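Side-chain contacts in HD domain protein (Enterococcus faecalis, PDB 4LRL), which probably hydrolyses deoxyribonucleoside triphosphates as an allosterically regulated HD-domain phosphohydrolase that binds a metal ion and several dNTPs: residues Asp121-Arg124 and Leu125-Leu128; Thr162-Thr166 and Glu167-Ile171; Tyr191-Pro194 and Gln195-Gln198; Ile256-Arg259 and Tyr260-Tyr263; Leu303-Pro306 and Phe307-Asp311. All coordinates share one frame; numbering follows the deposited sequence.

Contact 1: residues Asp121-Arg124 and Leu125-Leu128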
loop_
_atom_site.group_PDB
_atom_site.type_symbol
_atom_site.label_atom_id
_atom_site.label_comp_id
_atom_site.label_asym_id
_atom_site.label_seq_id
_atom_site.Cartn_x
_atom_site.Cartn_y
_atom_site.Cartn_z
ATOM N N ASP C 121 -20.741 -11.800 -27.004
ATOM C CA ASP C 121 -20.733 -10.387 -26.623
ATOM C C ASP C 121 -22.062 -9.648 -26.852
ATOM O O ASP C 121 -22.217 -8.499 -26.417
ATOM C CB ASP C 121 -19.557 -9.637 -27.252
ATOM C CG ASP C 121 -19.126 -8.433 -26.423
ATOM O OD1 ASP C 121 -18.888 -7.361 -27.017
ATOM O OD2 ASP C 121 -19.027 -8.545 -25.178
ATOM N N ASP C 122 -23.026 -10.309 -27.499
ATOM C CA ASP C 122 -24.407 -9.802 -27.517
ATOM C C ASP C 122 -24.992 -9.709 -26.099
ATOM O O ASP C 122 -25.906 -8.923 -25.853
ATOM C CB ASP C 122 -25.316 -10.654 -28.418
ATOM C CG ASP C 122 -25.118 -10.364 -29.907
ATOM O OD1 ASP C 122 -25.512 -11.220 -30.741
ATOM O OD2 ASP C 122 -24.572 -9.284 -30.247
ATOM N N GLU C 123 -24.444 -10.500 -25.177
ATOM C CA GLU C 123 -24.880 -10.512 -23.777
ATOM C C GLU C 123 -24.296 -9.381 -22.936
ATOM O O GLU C 123 -24.699 -9.198 -21.792
ATOM C CB GLU C 123 -24.542 -11.853 -23.118
ATOM C CG GLU C 123 -25.050 -13.088 -23.859
ATOM C CD GLU C 123 -26.498 -13.445 -23.543
ATOM O OE1 GLU C 123 -26.823 -14.647 -23.559
ATOM O OE2 GLU C 123 -27.313 -12.534 -23.280
ATOM N N ARG C 124 -23.352 -8.622 -23.488
ATOM C CA ARG C 124 -22.657 -7.597 -22.708
ATOM C C ARG C 124 -23.594 -6.592 -22.022
ATOM O O ARG C 124 -23.511 -6.383 -20.798
ATOM C CB ARG C 124 -21.607 -6.850 -23.548
ATOM C CG ARG C 124 -20.961 -5.687 -22.779
ATOM C CD ARG C 124 -19.786 -5.057 -23.489
ATOM N NE ARG C 124 -18.743 -6.032 -23.777
ATOM C CZ ARG C 124 -17.490 -5.730 -24.105
ATOM N NH1 ARG C 124 -16.632 -6.702 -24.361
ATOM N NH2 ARG C 124 -17.091 -4.468 -24.172
ATOM N N LEU C 125 -24.475 -5.974 -22.806
ATOM C CA LEU C 125 -25.315 -4.887 -22.297
ATOM C C LEU C 125 -26.247 -5.316 -21.164
ATOM O O LEU C 125 -26.335 -4.629 -20.153
ATOM C CB LEU C 125 -26.092 -4.200 -23.421
ATOM C CG LEU C 125 -27.007 -3.045 -22.993
ATOM C CD1 LEU C 125 -26.269 -1.977 -22.147
ATOM C CD2 LEU C 125 -27.677 -2.426 -24.212
ATOM N N ILE C 126 -26.922 -6.449 -21.330
ATOM C CA ILE C 126 -27.764 -7.004 -20.272
ATOM C C ILE C 126 -26.960 -7.361 -19.013
ATOM O O ILE C 126 -27.454 -7.220 -17.892
ATOM C CB ILE C 126 -28.600 -8.234 -20.765
ATOM C CG1 ILE C 126 -29.584 -8.683 -19.674
ATOM C CG2 ILE C 126 -27.701 -9.384 -21.203
ATOM C CD1 ILE C 126 -30.411 -9.907 -20.033
ATOM N N THR C 127 -25.724 -7.818 -19.206
ATOM C CA THR C 127 -24.875 -8.203 -18.093
ATOM C C THR C 127 -24.421 -6.959 -17.312
ATOM O O THR C 127 -24.374 -6.981 -16.074
ATOM C CB THR C 127 -23.669 -9.046 -18.557
ATOM O OG1 THR C 127 -24.123 -10.139 -19.373
ATOM C CG2 THR C 127 -22.917 -9.616 -17.369
ATOM N N LEU C 128 -24.109 -5.883 -18.037
ATOM C CA LEU C 128 -23.703 -4.625 -17.415
ATOM C C LEU C 128 -24.872 -4.002 -16.667
ATOM O O LEU C 128 -24.712 -3.487 -15.557
ATOM C CB LEU C 128 -23.139 -3.654 -18.456
ATOM C CG LEU C 128 -21.831 -4.070 -19.124
ATOM C CD1 LEU C 128 -21.410 -3.100 -20.229
ATOM C CD2 LEU C 128 -20.745 -4.221 -18.075
HETATM O O HOH W 1 -27.337 -7.592 -24.061
HETATM O O HOH W 2 -24.328 -6.034 -25.725
#
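Arg-124 lies alongside Leu-128, the two side chains pointing the same way. The overlap is between Arg-124 CG and Leu-128 CD1, 3.7 Å apart. Both residues belong to helix 124-133 of the HD domain, at its opening turns. The Arg-124 chain starts out extended and then bends at chi3 (-57°). The bend brings NE within 2.9 Å of Asp-121 OD2 and forms a salt bridge. NE meets the syn lone pair of OD2, with the oxygen tilted 28° from the guanidinium plane. Trp-119 NE1 donates to the same OD2, which helps hold the acid in place.

Next to this, Glu-123 O accepts twice from Thr-127. The backbone N of Thr-127 bonds to Glu-123 O at 3.1 Å. The Thr-127 hydroxyl OG1 donates to that oxygen at 2.7 Å, from above the carbonyl plane. A chi1 of -51° sets OG1 beside its own backbone N, where both donors can reach one acceptor. This bond satisfies the hydroxyl of a buried threonine whose side chain packs on Val-196 and Met-199 of helix 194-200. The Glu-123 carboxylate is taken up by Asn-193 and Tyr-191.

Ile-126 runs beside Glu-123, with its CG2 3.8 Å from Glu-123 OE2. Water extends the bonding at the start of the helix: water 1 donates to Asp-122 O at 2.7 Å and accepts from Ile-126 N at 3.0 Å.

Contact 2: residues Thr162-Thr166 and Glu167-Ile171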
loop_
_atom_site.group_PDB
_atom_site.type_symbol
_atom_site.label_atom_id
_atom_site.label_comp_id
_atom_site.label_asym_id
_atom_site.label_seq_id
_atom_site.Cartn_x
_atom_site.Cartn_y
_atom_site.Cartn_z
ATOM N N THR C 162 -38.977 -3.815 -13.276
ATOM C CA THR C 162 -40.151 -4.190 -14.066
ATOM C C THR C 162 -41.365 -3.254 -13.909
ATOM O O THR C 162 -42.375 -3.441 -14.582
ATOM C CB THR C 162 -40.562 -5.659 -13.790
ATOM O OG1 THR C 162 -40.906 -5.810 -12.412
ATOM C CG2 THR C 162 -39.414 -6.620 -14.121
ATOM N N SER C 163 -41.261 -2.243 -13.044
ATOM C CA SER C 163 -42.377 -1.310 -12.800
ATOM C C SER C 163 -42.246 -0.019 -13.608
ATOM O O SER C 163 -41.244 0.691 -13.496
ATOM C CB SER C 163 -42.536 -0.968 -11.312
ATOM O OG SER C 163 -42.660 -2.135 -10.518
ATOM N N PRO C 164 -43.277 0.289 -14.416
ATOM C CA PRO C 164 -43.295 1.436 -15.314
ATOM C C PRO C 164 -43.144 2.777 -14.605
ATOM O O PRO C 164 -42.683 3.736 -15.216
ATOM C CB PRO C 164 -44.673 1.340 -15.967
ATOM C CG PRO C 164 -45.012 -0.111 -15.897
ATOM C CD PRO C 164 -44.483 -0.540 -14.568
ATOM N N GLU C 165 -43.522 2.840 -13.332
ATOM C CA GLU C 165 -43.420 4.076 -12.562
ATOM C C GLU C 165 -41.984 4.565 -12.331
ATOM O O GLU C 165 -41.785 5.716 -11.937
ATOM C CB GLU C 165 -44.134 3.928 -11.220
ATOM C CG GLU C 165 -43.492 2.923 -10.281
ATOM C CD GLU C 165 -44.437 2.471 -9.203
ATOM O OE1 GLU C 165 -44.420 3.084 -8.114
ATOM O OE2 GLU C 165 -45.213 1.520 -9.448
ATOM N N THR C 166 -40.991 3.697 -12.554
ATOM C CA THR C 166 -39.587 4.074 -12.347
ATOM C C THR C 166 -38.881 4.615 -13.591
ATOM O O THR C 166 -39.224 4.285 -14.724
ATOM C CB THR C 166 -38.734 2.929 -11.731
ATOM O OG1 THR C 166 -38.612 1.836 -12.659
ATOM C CG2 THR C 166 -39.331 2.454 -10.395
ATOM N N GLU C 167 -37.888 5.458 -13.338
ATOM C CA GLU C 167 -36.957 5.952 -14.341
ATOM C C GLU C 167 -36.140 4.798 -14.930
ATOM O O GLU C 167 -35.864 4.788 -16.136
ATOM C CB GLU C 167 -36.030 6.974 -13.681
ATOM C CG GLU C 167 -35.360 7.974 -14.604
ATOM C CD GLU C 167 -34.901 9.220 -13.850
ATOM O OE1 GLU C 167 -35.701 9.785 -13.061
ATOM O OE2 GLU C 167 -33.740 9.639 -14.053
ATOM N N VAL C 168 -35.778 3.827 -14.086
ATOM C CA VAL C 168 -34.963 2.672 -14.494
ATOM C C VAL C 168 -35.663 1.802 -15.533
ATOM O O VAL C 168 -35.042 1.370 -16.512
ATOM C CB VAL C 168 -34.524 1.811 -13.278
ATOM C CG1 VAL C 168 -34.117 0.401 -13.705
ATOM C CG2 VAL C 168 -33.383 2.491 -12.529
ATOM N N TYR C 169 -36.957 1.561 -15.319
ATOM C CA TYR C 169 -37.771 0.828 -16.278
ATOM C C TYR C 169 -37.793 1.541 -17.625
ATOM O O TYR C 169 -37.551 0.919 -18.664
ATOM C CB TYR C 169 -39.210 0.670 -15.767
ATOM C CG TYR C 169 -40.145 0.024 -16.772
ATOM C CD1 TYR C 169 -40.337 -1.359 -16.787
ATOM C CD2 TYR C 169 -40.834 0.796 -17.712
ATOM C CE1 TYR C 169 -41.187 -1.960 -17.707
ATOM C CE2 TYR C 169 -41.698 0.205 -18.641
ATOM C CZ TYR C 169 -41.865 -1.173 -18.633
ATOM O OH TYR C 169 -42.707 -1.769 -19.544
ATOM N N GLN C 170 -38.093 2.842 -17.595
ATOM C CA GLN C 170 -38.267 3.630 -18.818
ATOM C C GLN C 170 -37.012 3.661 -19.685
ATOM O O GLN C 170 -37.090 3.889 -20.889
ATOM C CB GLN C 170 -38.732 5.050 -18.491
ATOM C CG GLN C 170 -40.125 5.138 -17.862
ATOM C CD GLN C 170 -41.228 4.598 -18.766
ATOM O OE1 GLN C 170 -41.054 4.481 -19.982
ATOM N NE2 GLN C 170 -42.376 4.273 -18.172
ATOM N N ILE C 171 -35.864 3.427 -19.055
ATOM C CA ILE C 171 -34.589 3.311 -19.749
ATOM C C ILE C 171 -34.441 1.909 -20.360
ATOM O O ILE C 171 -34.111 1.757 -21.538
ATOM C CB ILE C 171 -33.416 3.629 -18.789
ATOM C CG1 ILE C 171 -33.442 5.121 -18.417
ATOM C CG2 ILE C 171 -32.061 3.232 -19.406
ATOM C CD1 ILE C 171 -32.745 5.456 -17.102
#
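A type I beta turn, Ser-163 to Thr-166, links helix 153-162 to helix 167-175 in the HD domain, and Thr-166 is the N-cap of the second helix. Its OG1 accepts from Tyr-169 N at 3.1 Å, with an N-H...O angle of 158°. A chi1 of 67° places OG1 between the backbone N and the carbonyl carbon, facing the first turn. The same hydroxyl bonds to Ile-160 O of the preceding helix. The first two amides of the helix, on Glu-167 and Val-168, are held by the carboxylate of Glu-63.

Tyr-169 crosses Thr-166 at about a right angle. A chi1 of 175° turns its ring back over the turn, away from its own N. Pro-164 CA sits over one ring face, toward the rim, in a CH-pi contact 3.9 Å from the centroid of the Tyr-169 ring. Pro-164 CB adds a looser touch, 4.2 Å from Tyr-169 CE2.

Gln-170 bends at chi2 and swings its amide back to the turn. CD of Gln-170 lies at the edge of the Tyr-169 ring. Gln-170 NE2 donates to Pro-164 O at 3.0 Å, in the carbonyl plane and on a lone pair.

Contact 3: residues Tyr191-Pro194 and Gln195-Gln198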
loop_
_atom_site.group_PDB
_atom_site.type_symbol
_atom_site.label_atom_id
_atom_site.label_comp_id
_atom_site.label_asym_id
_atom_site.label_seq_id
_atom_site.Cartn_x
_atom_site.Cartn_y
_atom_site.Cartn_z
ATOM N N TYR C 191 -32.375 -16.345 -15.924
ATOM C CA TYR C 191 -31.858 -16.115 -17.284
ATOM C C TYR C 191 -31.078 -17.333 -17.819
ATOM O O TYR C 191 -30.282 -17.921 -17.084
ATOM C CB TYR C 191 -30.978 -14.854 -17.287
ATOM C CG TYR C 191 -30.659 -14.325 -18.668
ATOM C CD1 TYR C 191 -31.653 -13.748 -19.460
ATOM C CD2 TYR C 191 -29.363 -14.391 -19.180
ATOM C CE1 TYR C 191 -31.367 -13.257 -20.716
ATOM C CE2 TYR C 191 -29.066 -13.897 -20.436
ATOM C CZ TYR C 191 -30.071 -13.330 -21.197
ATOM O OH TYR C 191 -29.793 -12.847 -22.447
ATOM N N PRO C 192 -31.300 -17.708 -19.099
ATOM C CA PRO C 192 -30.782 -18.988 -19.610
ATOM C C PRO C 192 -29.260 -19.106 -19.791
ATOM O O PRO C 192 -28.750 -20.223 -19.894
ATOM C CB PRO C 192 -31.489 -19.142 -20.972
ATOM C CG PRO C 192 -32.565 -18.102 -20.991
ATOM C CD PRO C 192 -32.067 -16.996 -20.134
ATOM N N ASN C 193 -28.546 -17.989 -19.834
ATOM C CA ASN C 193 -27.101 -18.008 -20.033
ATOM C C ASN C 193 -26.334 -18.030 -18.702
ATOM O O ASN C 193 -26.234 -16.998 -18.017
ATOM C CB ASN C 193 -26.679 -16.813 -20.899
ATOM C CG ASN C 193 -25.280 -16.958 -21.478
ATOM O OD1 ASN C 193 -24.445 -17.710 -20.965
ATOM N ND2 ASN C 193 -25.012 -16.216 -22.548
ATOM N N PRO C 194 -25.769 -19.199 -18.339
ATOM C CA PRO C 194 -25.080 -19.357 -17.045
ATOM C C PRO C 194 -23.853 -18.449 -16.888
ATOM O O PRO C 194 -23.487 -18.086 -15.763
ATOM C CB PRO C 194 -24.665 -20.828 -17.041
ATOM C CG PRO C 194 -24.661 -21.238 -18.500
ATOM C CD PRO C 194 -25.715 -20.427 -19.158
ATOM N N GLN C 195 -23.222 -18.086 -18.002
ATOM C CA GLN C 195 -22.097 -17.150 -17.965
ATOM C C GLN C 195 -22.534 -15.770 -17.468
ATOM O O GLN C 195 -21.838 -15.141 -16.673
ATOM C CB GLN C 195 -21.446 -17.028 -19.339
ATOM C CG GLN C 195 -21.041 -18.341 -19.961
ATOM C CD GLN C 195 -20.617 -18.176 -21.403
ATOM O OE1 GLN C 195 -20.565 -17.055 -21.924
ATOM N NE2 GLN C 195 -20.306 -19.294 -22.064
ATOM N N VAL C 196 -23.686 -15.311 -17.946
ATOM C CA VAL C 196 -24.255 -14.028 -17.550
ATOM C C VAL C 196 -24.661 -14.039 -16.064
ATOM O O VAL C 196 -24.313 -13.122 -15.303
ATOM C CB VAL C 196 -25.473 -13.657 -18.452
ATOM C CG1 VAL C 196 -26.176 -12.410 -17.938
ATOM C CG2 VAL C 196 -25.043 -13.494 -19.917
ATOM N N VAL C 197 -25.378 -15.086 -15.656
ATOM C CA VAL C 197 -25.847 -15.228 -14.278
ATOM C C VAL C 197 -24.694 -15.340 -13.289
ATOM O O VAL C 197 -24.681 -14.637 -12.264
ATOM C CB VAL C 197 -26.791 -16.461 -14.117
ATOM C CG1 VAL C 197 -27.112 -16.710 -12.646
ATOM C CG2 VAL C 197 -28.073 -16.267 -14.912
ATOM N N GLN C 198 -23.729 -16.214 -13.597
ATOM C CA GLN C 198 -22.603 -16.476 -12.683
ATOM C C GLN C 198 -21.646 -15.295 -12.510
ATOM O O GLN C 198 -20.953 -15.208 -11.500
ATOM C CB GLN C 198 -21.834 -17.744 -13.077
ATOM C CG GLN C 198 -22.521 -19.046 -12.661
ATOM C CD GLN C 198 -21.756 -20.296 -13.085
ATOM O OE1 GLN C 198 -20.512 -20.335 -13.073
ATOM N NE2 GLN C 198 -22.491 -21.321 -13.457
HETATM O O HOH W 3 -22.267 -16.031 -23.627
#
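Asn-193 caps the N-terminus of helix 194-200. Its OD1 accepts from Gln-195 N at 3.2 Å, the donor tilted 35° from the side-chain carbonyl plane. Its backbone O accepts from Val-197 N, also at 3.2 Å, in a nearly straight bond. Next along, Pro-194 O takes Gln-198 N at 2.9 Å. The proline occupies the first turn, where its lack of an N-H costs no helical bond. With chi1 at -164°, the Asn-193 amide reaches forward over the start of the helix.

The other end of that amide is also held. Water 3 accepts from Asn-193 ND2 at 3.0 Å and donates to Gln-195 OE1 at 2.6 Å. It bridges two amides whose planes are turned 57° apart. The Gln-195 chain runs out extended, and its NE2 bonds to Gly-118 O and Tyr-238 O. Gln-198 sends its OE1 to Ile-242 N, in strand 241-245.

Apolar packing lies next to these bonds. The Val-196 and Asn-193 side chains cross at about a right angle, with Val-196 CG2 3.8 Å from Asn-193 ND2. The other methyl of Val-196, CG1, lies 4.0 Å from Tyr-191 CD2. Val-197 CG2 meets Tyr-191 CB at the same spacing of 4.0 Å. Val-186 of helix 179-187 touches both Tyr-191 and Val-196.

The chemistry implies a cap fixed at both ends. OD1 and the backbone O of Asn-193 satisfy helix N-H groups, while its ND2 is engaged by water 3 and Glu-123. Rotation of the amide is therefore restricted.

Contact 4: residues Ile256-Arg259 and Tyr260-Tyr263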
loop_
_atom_site.group_PDB
_atom_site.type_symbol
_atom_site.label_atom_id
_atom_site.label_comp_id
_atom_site.label_asym_id
_atom_site.label_seq_id
_atom_site.Cartn_x
_atom_site.Cartn_y
_atom_site.Cartn_z
ATOM N N ILE C 256 -10.613 -16.666 -1.414
ATOM C CA ILE C 256 -11.288 -17.342 -0.298
ATOM C C ILE C 256 -10.724 -16.903 1.063
ATOM O O ILE C 256 -11.460 -16.688 2.010
ATOM C CB ILE C 256 -11.263 -18.888 -0.445
ATOM C CG1 ILE C 256 -12.039 -19.319 -1.696
ATOM C CG2 ILE C 256 -11.840 -19.566 0.802
ATOM C CD1 ILE C 256 -13.549 -19.068 -1.623
ATOM N N VAL C 257 -9.414 -16.748 1.138
ATOM C CA VAL C 257 -8.765 -16.264 2.343
ATOM C C VAL C 257 -9.283 -14.875 2.740
ATOM O O VAL C 257 -9.653 -14.667 3.892
ATOM C CB VAL C 257 -7.225 -16.304 2.191
ATOM C CG1 VAL C 257 -6.526 -15.631 3.375
ATOM C CG2 VAL C 257 -6.764 -17.738 2.079
ATOM N N SER C 258 -9.338 -13.945 1.784
ATOM C CA SER C 258 -9.822 -12.581 2.042
ATOM C C SER C 258 -11.282 -12.577 2.478
ATOM O O SER C 258 -11.682 -11.814 3.378
ATOM C CB SER C 258 -9.672 -11.700 0.805
ATOM O OG SER C 258 -8.309 -11.607 0.416
ATOM N N ARG C 259 -12.064 -13.430 1.821
ATOM C CA ARG C 259 -13.473 -13.589 2.097
ATOM C C ARG C 259 -13.656 -13.966 3.559
ATOM O O ARG C 259 -14.392 -13.300 4.282
ATOM C CB ARG C 259 -14.071 -14.657 1.178
ATOM C CG ARG C 259 -15.581 -14.637 1.082
ATOM C CD ARG C 259 -16.083 -15.676 0.085
ATOM N NE ARG C 259 -17.356 -16.269 0.496
ATOM C CZ ARG C 259 -18.055 -17.124 -0.254
ATOM N NH1 ARG C 259 -17.617 -17.464 -1.460
ATOM N NH2 ARG C 259 -19.207 -17.626 0.188
ATOM N N TYR C 260 -12.932 -14.994 3.994
ATOM C CA TYR C 260 -13.010 -15.516 5.360
ATOM C C TYR C 260 -12.580 -14.473 6.392
ATOM O O TYR C 260 -13.263 -14.254 7.393
ATOM C CB TYR C 260 -12.158 -16.792 5.485
ATOM C CG TYR C 260 -11.862 -17.259 6.906
ATOM C CD1 TYR C 260 -12.747 -18.080 7.586
ATOM C CD2 TYR C 260 -10.685 -16.891 7.557
ATOM C CE1 TYR C 260 -12.482 -18.513 8.872
ATOM C CE2 TYR C 260 -10.413 -17.324 8.842
ATOM C CZ TYR C 260 -11.315 -18.136 9.494
ATOM O OH TYR C 260 -11.052 -18.571 10.775
ATOM N N GLN C 261 -11.432 -13.837 6.151
ATOM C CA GLN C 261 -10.946 -12.827 7.108
ATOM C C GLN C 261 -11.825 -11.581 7.227
ATOM O O GLN C 261 -11.985 -11.062 8.341
ATOM C CB GLN C 261 -9.440 -12.513 6.981
ATOM C CG GLN C 261 -8.966 -12.018 5.638
ATOM C CD GLN C 261 -7.463 -12.213 5.426
ATOM O OE1 GLN C 261 -6.725 -12.605 6.338
ATOM N NE2 GLN C 261 -7.005 -11.943 4.200
ATOM N N MET C 262 -12.434 -11.138 6.117
ATOM C CA MET C 262 -13.432 -10.054 6.163
ATOM C C MET C 262 -14.650 -10.431 7.041
ATOM O O MET C 262 -15.053 -9.645 7.904
ATOM C CB MET C 262 -13.885 -9.627 4.761
ATOM C CG MET C 262 -12.885 -8.782 3.949
ATOM S SD MET C 262 -12.349 -7.213 4.707
ATOM C CE MET C 262 -13.962 -6.443 4.904
ATOM N N TYR C 263 -15.222 -11.622 6.817
ATOM C CA TYR C 263 -16.320 -12.155 7.646
ATOM C C TYR C 263 -16.001 -12.066 9.128
ATOM O O TYR C 263 -16.706 -11.374 9.867
ATOM C CB TYR C 263 -16.622 -13.620 7.315
ATOM C CG TYR C 263 -17.385 -13.876 6.027
ATOM C CD1 TYR C 263 -17.274 -13.017 4.931
ATOM C CD2 TYR C 263 -18.184 -15.014 5.890
ATOM C CE1 TYR C 263 -17.957 -13.258 3.750
ATOM C CE2 TYR C 263 -18.872 -15.271 4.702
ATOM C CZ TYR C 263 -18.750 -14.378 3.638
ATOM O OH TYR C 263 -19.410 -14.609 2.452
#
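Tyr-260 begins the second half of this contact inside helix 249-267. Its backbone N bonds to Ile-256 O at 3.0 Å.

Gln-261 follows with a backbone bond from N to Val-257 O, also 3.0 Å. Its CG stands between the backbone N and the carbonyl carbon (chi1 58°), which is tight in a helix and brings CG within 3.2 Å of Val-257 O. Val-257 also packs on Gln-261 of the second subunit, so this face belongs to a subunit interface.

Met-262 N donates to Ser-258 O at 2.9 Å. Its folded side chain turns to helix 206-219, touching Leu-212, Asp-215 and Ala-216.

Tyr-263 lies beside Arg-259, an i to i+4 pair one turn apart on a buried helix. Arg-259 CG is 3.8 Å from Tyr-263 CE1. Farther out, Arg-259 NE donates to Tyr-263 OH at 3.3 Å, with the oxygen 27° out of the guanidinium plane. The guanidinium and ring planes stand 49° apart. Phe-398 meets the Tyr-263 ring edge-to-face.

Both polar ends converge on Asp-397 O, joining the helix to that part of the chain. Gln-203 OE1 also takes Arg-259 NH2. The oxygens named for the guanidinium are uncharged; they hold its direction and would themselves offer little charge compensation.

Contact 5: residues Leu303-Pro306 and Phe307-Asp311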
loop_
_atom_site.group_PDB
_atom_site.type_symbol
_atom_site.label_atom_id
_atom_site.label_comp_id
_atom_site.label_asym_id
_atom_site.label_seq_id
_atom_site.Cartn_x
_atom_site.Cartn_y
_atom_site.Cartn_z
ATOM N N LEU C 303 -42.958 9.131 6.576
ATOM C CA LEU C 303 -42.384 8.238 5.567
ATOM C C LEU C 303 -42.219 6.799 6.060
ATOM O O LEU C 303 -42.001 5.892 5.261
ATOM C CB LEU C 303 -41.055 8.786 5.038
ATOM C CG LEU C 303 -40.984 10.192 4.417
ATOM C CD1 LEU C 303 -39.551 10.531 4.002
ATOM C CD2 LEU C 303 -41.933 10.362 3.236
ATOM N N LEU C 304 -42.331 6.590 7.371
ATOM C CA LEU C 304 -42.294 5.238 7.942
ATOM C C LEU C 304 -43.675 4.642 8.203
ATOM O O LEU C 304 -43.815 3.424 8.381
ATOM C CB LEU C 304 -41.494 5.214 9.239
ATOM C CG LEU C 304 -39.980 5.055 9.184
ATOM C CD1 LEU C 304 -39.457 4.991 10.613
ATOM C CD2 LEU C 304 -39.563 3.812 8.407
ATOM N N VAL C 305 -44.687 5.506 8.223
ATOM C CA VAL C 305 -46.042 5.108 8.561
ATOM C C VAL C 305 -46.576 3.968 7.667
ATOM O O VAL C 305 -47.133 3.008 8.197
ATOM C CB VAL C 305 -46.996 6.339 8.615
ATOM C CG1 VAL C 305 -48.448 5.915 8.839
ATOM C CG2 VAL C 305 -46.544 7.297 9.710
ATOM N N PRO C 306 -46.381 4.047 6.326
ATOM C CA PRO C 306 -46.812 2.931 5.466
ATOM C C PRO C 306 -46.195 1.595 5.867
ATOM O O PRO C 306 -46.812 0.548 5.678
ATOM C CB PRO C 306 -46.301 3.334 4.085
ATOM C CG PRO C 306 -46.197 4.803 4.131
ATOM C CD PRO C 306 -45.796 5.142 5.526
ATOM N N PHE C 307 -44.991 1.650 6.430
ATOM C CA PHE C 307 -44.275 0.459 6.874
ATOM C C PHE C 307 -44.730 -0.023 8.257
ATOM O O PHE C 307 -44.808 -1.231 8.497
ATOM C CB PHE C 307 -42.757 0.698 6.787
ATOM C CG PHE C 307 -42.306 1.070 5.403
ATOM C CD1 PHE C 307 -41.946 0.084 4.490
ATOM C CD2 PHE C 307 -42.315 2.397 4.990
ATOM C CE1 PHE C 307 -41.569 0.421 3.201
ATOM C CE2 PHE C 307 -41.953 2.744 3.705
ATOM C CZ PHE C 307 -41.576 1.758 2.808
ATOM N N PHE C 308 -45.049 0.915 9.152
ATOM C CA PHE C 308 -45.722 0.569 10.406
ATOM C C PHE C 308 -47.018 -0.192 10.125
ATOM O O PHE C 308 -47.319 -1.191 10.783
ATOM C CB PHE C 308 -46.068 1.818 11.215
ATOM C CG PHE C 308 -44.884 2.560 11.762
ATOM C CD1 PHE C 308 -44.938 3.941 11.916
ATOM C CD2 PHE C 308 -43.725 1.892 12.141
ATOM C CE1 PHE C 308 -43.852 4.653 12.432
ATOM C CE2 PHE C 308 -42.633 2.596 12.657
ATOM C CZ PHE C 308 -42.700 3.978 12.803
ATOM N N LYS C 309 -47.777 0.285 9.140
ATOM C CA LYS C 309 -49.096 -0.268 8.817
ATOM C C LYS C 309 -49.023 -1.615 8.092
ATOM O O LYS C 309 -50.038 -2.309 7.971
ATOM C CB LYS C 309 -49.890 0.724 7.955
ATOM C CG LYS C 309 -50.368 1.979 8.678
ATOM C CD LYS C 309 -50.929 2.999 7.683
ATOM C CE LYS C 309 -51.766 4.072 8.375
ATOM N NZ LYS C 309 -52.360 5.054 7.411
ATOM N N GLY C 310 -47.834 -1.970 7.604
ATOM C CA GLY C 310 -47.643 -3.172 6.786
ATOM C C GLY C 310 -48.308 -3.065 5.422
ATOM O O GLY C 310 -48.818 -4.054 4.885
ATOM N N ASP C 311 -48.303 -1.857 4.863
ATOM C CA ASP C 311 -48.975 -1.578 3.601
ATOM C C ASP C 311 -48.258 -0.412 2.931
ATOM O O ASP C 311 -48.579 0.754 3.177
ATOM C CB ASP C 311 -50.454 -1.247 3.853
ATOM C CG ASP C 311 -51.288 -1.204 2.576
ATOM O OD1 ASP C 311 -50.724 -1.238 1.458
ATOM O OD2 ASP C 311 -52.531 -1.132 2.691
#
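Leu-304 O is gripped by two backbone donors. Phe-308 N bonds to it at 2.9 Å in the carbonyl plane, with an N-H...O angle of 160°. Phe-307 N adds a weak bond. The same oxygen lies over one face of the Phe-308 ring, toward its rim, and at the edge of the Phe-307 ring, in its plane.

Leu-304 CB also sits over the Phe-308 ring, 4.3 Å from its centroid, in a CH-pi contact. Leu-304 CD1 is 4.0 Å from Phe-308 CZ. With CG beside its backbone N (chi1 -68°), the Phe-308 ring is directed back along the helix onto Leu-304. The ring also meets Phe-290 of helix 270-291.

Phe-307 has Leu-303 O at its edge, 3.5 Å from Phe-307 CE2. Its ring stacks with Phe-312 and meets Phe-145 of helix 142-149 edge-to-face. Farther out, the extended Lys-309 chain crosses Val-305, with Lys-309 CE 3.8 Å from Val-305 CG1.

The chain then leaves the helix. Asp-311 N reaches back to Pro-306 O at 2.9 Å, and Gly-310 N makes a weak bond to Phe-307 O at 3.2 Å. Gly-310 has positive phi (68°). This pair of backward bonds is the Schellman motif, here ending the short helix 305-308.

Contacts 1, 2 and 3 lie in the HD domain; contacts 4 and 5 lie in the HD-associated region. Contacts 1 and 3 join directly, with centres about 11 Å apart. They touch through Glu-123 and through packing of Thr-127 OG1 on Val-196 CG1, 3.4 Å apart. The Thr-127 side chain of contact 1 is about 14 Å from the nickel ion. The Tyr-263 side chain of contact 4 is about 12 Å from the nickel ion, and the Gln-261 side chain lies about 8 Å from bound TTP. Contact 2 is near a dGTP site: the Glu-167 side chain is about 6 Å from that of Asn-60 and about 11 Å from the nucleotide. Contact 5 is remote from the annotated sites.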